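Local coordinates for protein 3-deoxy-manno-octulosonate cytidylyltransferase (Escherichia coli, PDB 1H7G) that transfers the cytidylyl group of CTP to the eight-carbon sugar KDO, giving CMP-KDO and diphosphate, probably for bacterial lipopolysaccharide synthesis, at residues 19-24 against 53-58. Residues are numbered along the deposited sequence; the frame is centred on the assembly and turned at random.
Sequences KPLLDI and PRVEQA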
ATOM      1  N   LYS A  19      -5.468 -26.019 -21.091  1.00 62.66           N
ATOM      2  CA  LYS A  19      -4.128 -25.470 -20.971  1.00 57.47           C
ATOM      3  C   LYS A  19      -3.099 -26.348 -20.243  1.00 54.11           C
ATOM      4  O   LYS A  19      -1.969 -26.487 -20.713  1.00 52.48           O
ATOM      5  CB  LYS A  19      -4.217 -24.081 -20.332  1.00 58.84           C
ATOM      6  CG  LYS A  19      -2.920 -23.296 -20.296  1.00 61.16           C
ATOM      7  CD  LYS A  19      -3.160 -21.857 -19.864  1.00 60.28           C
ATOM      8  CE  LYS A  19      -3.868 -21.779 -18.524  1.00 61.75           C
ATOM      9  NZ  LYS A  19      -4.101 -20.367 -18.120  1.00 62.67           N
ATOM     10  N   PRO A  20      -3.476 -26.968 -19.105  1.00 51.44           N
ATOM     11  CA  PRO A  20      -2.522 -27.813 -18.374  1.00 48.96           C
ATOM     12  C   PRO A  20      -2.091 -29.082 -19.106  1.00 45.57           C
ATOM     13  O   PRO A  20      -1.065 -29.675 -18.785  1.00 43.93           O
ATOM     14  CB  PRO A  20      -3.283 -28.142 -17.089  1.00 48.35           C
ATOM     15  CG  PRO A  20      -4.704 -28.163 -17.540  1.00 47.70           C
ATOM     16  CD  PRO A  20      -4.770 -26.930 -18.399  1.00 49.81           C
ATOM     17  N   LEU A  21      -2.862 -29.479 -20.109  1.00 44.24           N
ATOM     18  CA  LEU A  21      -2.554 -30.688 -20.860  1.00 44.76           C
ATOM     19  C   LEU A  21      -1.738 -30.439 -22.136  1.00 43.24           C
ATOM     20  O   LEU A  21      -1.371 -31.384 -22.837  1.00 42.96           O
ATOM     21  CB  LEU A  21      -3.849 -31.454 -21.167  1.00 42.85           C
ATOM     22  CG  LEU A  21      -4.796 -31.680 -19.977  1.00 42.18           C
ATOM     23  CD1 LEU A  21      -5.968 -32.541 -20.400  1.00 42.30           C
ATOM     24  CD2 LEU A  21      -4.059 -32.335 -18.820  1.00 41.08           C
ATOM     25  N   LEU A  22      -1.441 -29.172 -22.423  1.00 41.29           N
ATOM     26  CA  LEU A  22      -0.661 -28.806 -23.607  1.00 40.79           C
ATOM     27  C   LEU A  22       0.733 -29.434 -23.594  1.00 40.29           C
ATOM     28  O   LEU A  22       1.403 -29.457 -22.565  1.00 41.51           O
ATOM     29  CB  LEU A  22      -0.527 -27.286 -23.714  1.00 42.96           C
ATOM     30  CG  LEU A  22      -1.764 -26.473 -24.083  1.00 44.74           C
ATOM     31  CD1 LEU A  22      -1.452 -24.997 -23.922  1.00 47.73           C
ATOM     32  CD2 LEU A  22      -2.191 -26.786 -25.511  1.00 45.62           C
ATOM     33  N   ASP A  23       1.175 -29.912 -24.750  1.00 38.12           N
ATOM     34  CA  ASP A  23       2.479 -30.545 -24.862  1.00 39.15           C
ATOM     35  C   ASP A  23       3.638 -29.557 -24.878  1.00 37.44           C
ATOM     36  O   ASP A  23       3.596 -28.538 -25.565  1.00 37.30           O
ATOM     37  CB  ASP A  23       2.541 -31.420 -26.120  1.00 42.09           C
ATOM     38  CG  ASP A  23       3.800 -32.271 -26.178  1.00 46.79           C
ATOM     39  OD1 ASP A  23       4.844 -31.779 -26.658  1.00 48.26           O
ATOM     40  OD2 ASP A  23       3.743 -33.436 -25.733  1.00 52.44           O
ATOM     41  N   ILE A  24       4.669 -29.873 -24.104  1.00 34.65           N
ATOM     42  CA  ILE A  24       5.881 -29.066 -24.030  1.00 34.91           C
ATOM     43  C   ILE A  24       7.011 -30.086 -23.979  1.00 33.54           C
ATOM     44  O   ILE A  24       7.151 -30.818 -22.999  1.00 30.59           O
ATOM     45  CB  ILE A  24       5.908 -28.146 -22.780  1.00 36.69           C
ATOM     46  CG1 ILE A  24       4.775 -27.113 -22.860  1.00 37.25           C
ATOM     47  CG2 ILE A  24       7.257 -27.443 -22.685  1.00 34.36           C
ATOM     48  CD1 ILE A  24       4.640 -26.221 -21.639  1.00 37.86           C
ATOM     49  N   PRO A  53     -12.056 -34.160 -14.667  1.00 43.88           N
ATOM     50  CA  PRO A  53     -11.559 -35.540 -14.684  1.00 42.93           C
ATOM     51  C   PRO A  53     -10.506 -35.809 -15.759  1.00 43.48           C
ATOM     52  O   PRO A  53      -9.712 -36.747 -15.639  1.00 44.37           O
ATOM     53  CB  PRO A  53     -12.829 -36.350 -14.933  1.00 44.15           C
ATOM     54  CG  PRO A  53     -13.630 -35.442 -15.793  1.00 44.99           C
ATOM     55  CD  PRO A  53     -13.469 -34.122 -15.079  1.00 44.16           C
ATOM     56  N   ARG A  54     -10.517 -35.012 -16.822  1.00 40.90           N
ATOM     57  CA  ARG A  54      -9.538 -35.181 -17.887  1.00 42.64           C
ATOM     58  C   ARG A  54      -8.170 -34.784 -17.346  1.00 40.69           C
ATOM     59  O   ARG A  54      -7.150 -35.371 -17.712  1.00 43.88           O
ATOM     60  CB  ARG A  54      -9.914 -34.339 -19.110  1.00 45.64           C
ATOM     61  CG  ARG A  54     -11.204 -34.796 -19.786  1.00 49.49           C
ATOM     62  CD  ARG A  54     -11.630 -33.864 -20.914  1.00 56.37           C
ATOM     63  NE  ARG A  54     -12.145 -32.587 -20.419  1.00 61.20           N
ATOM     64  CZ  ARG A  54     -12.582 -31.599 -21.197  1.00 62.65           C
ATOM     65  NH1 ARG A  54     -12.570 -31.731 -22.519  1.00 62.74           N
ATOM     66  NH2 ARG A  54     -13.034 -30.475 -20.652  1.00 60.81           N
ATOM     67  N   VAL A  55      -8.164 -33.811 -16.438  1.00 37.08           N
ATOM     68  CA  VAL A  55      -6.929 -33.348 -15.818  1.00 33.23           C
ATOM     69  C   VAL A  55      -6.524 -34.328 -14.722  1.00 32.90           C
ATOM     70  O   VAL A  55      -5.351 -34.677 -14.594  1.00 33.15           O
ATOM     71  CB  VAL A  55      -7.085 -31.932 -15.236  1.00 31.58           C
ATOM     72  CG1 VAL A  55      -5.774 -31.468 -14.622  1.00 29.82           C
ATOM     73  CG2 VAL A  55      -7.522 -30.969 -16.328  1.00 28.81           C
ATOM     74  N   GLU A  56      -7.504 -34.793 -13.952  1.00 32.11           N
ATOM     75  CA  GLU A  56      -7.259 -35.758 -12.884  1.00 33.19           C
ATOM     76  C   GLU A  56      -6.654 -37.034 -13.466  1.00 35.19           C
ATOM     77  O   GLU A  56      -5.763 -37.633 -12.865  1.00 34.30           O
ATOM     78  CB  GLU A  56      -8.565 -36.103 -12.165  1.00 34.32           C
ATOM     79  CG  GLU A  56      -8.445 -37.279 -11.197  1.00 36.57           C
ATOM     80  CD  GLU A  56      -9.791 -37.798 -10.735  1.00 38.84           C
ATOM     81  OE1 GLU A  56     -10.711 -37.910 -11.576  1.00 40.02           O
ATOM     82  OE2 GLU A  56      -9.930 -38.097  -9.531  1.00 40.39           O
ATOM     83  N   GLN A  57      -7.163 -37.452 -14.625  1.00 37.19           N
ATOM     84  CA  GLN A  57      -6.667 -38.647 -15.296  1.00 40.70           C
ATOM     85  C   GLN A  57      -5.260 -38.452 -15.843  1.00 37.16           C
ATOM     86  O   GLN A  57      -4.405 -39.322 -15.679  1.00 36.41           O
ATOM     87  CB  GLN A  57      -7.617 -39.086 -16.413  1.00 48.67           C
ATOM     88  CG  GLN A  57      -8.706 -40.048 -15.948  1.00 59.36           C
ATOM     89  CD  GLN A  57      -8.139 -41.284 -15.246  1.00 66.24           C
ATOM     90  OE1 GLN A  57      -7.278 -41.987 -15.790  1.00 70.41           O
ATOM     91  NE2 GLN A  57      -8.616 -41.544 -14.029  1.00 67.27           N
ATOM     92  N   ALA A  58      -5.028 -37.308 -16.484  1.00 32.33           N
ATOM     93  CA  ALA A  58      -3.718 -36.984 -17.042  1.00 29.85           C
ATOM     94  C   ALA A  58      -2.662 -36.942 -15.937  1.00 28.07           C
ATOM     95  O   ALA A  58      -1.490 -37.243 -16.170  1.00 30.85           O
ATOM     96  CB  ALA A  58      -3.772 -35.653 -17.765  1.00 28.94           C
TER
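The carbonyl oxygen of Arg54 accepts the helical hydrogen bond of Ala58 N (3.1 Å), and Leu21 CD1 lies against this same oxygen at 4.1 Å. The contact belongs to the GT-A-type alpha/beta fold of the cytidylyltransferases. Helix 53-61 is the connection of a beta-alpha-beta crossover between the parallel strands 45-50 and 65-68, while residues 19-21 form a short 3-10 turn at the end of the long loop that follows strand 3-8; in this family that loop is generally part of the nucleotide site. Leu22 N closes the turn on Lys19 O (3.2 Å), and no hydrogen bond joins turn to helix, so the joint is apolar, burying only 170 Å² in all.

Leu21 makes the largest single share. With chi1 at -49°, its CG stands anti to the carbonyl carbon, and its two methyls divide, CD1 toward Arg54 O and CD2 toward Ala58, one turn further along. CD2 presses on Ala58 CB at 3.5 Å, a tight carbon pair. Beside it, the buried ring of Pro20 crosses the Val55 side chain at about a right angle.

Tyr11 adds a third surface: Leu21 and Val55 both touch it, and the Arg54 guanidinium, also salt-bridged to Asp52, makes a cation-pi contact with its ring. Val55 CA approaches Leu21 CD2 to 4.3 Å. Of the Val55 methyls, CG2 faces the turn: set anti to the Val55 carbonyl carbon, it is 4.2 Å from Pro20 CG and 4.5 Å from Leu21 CD2.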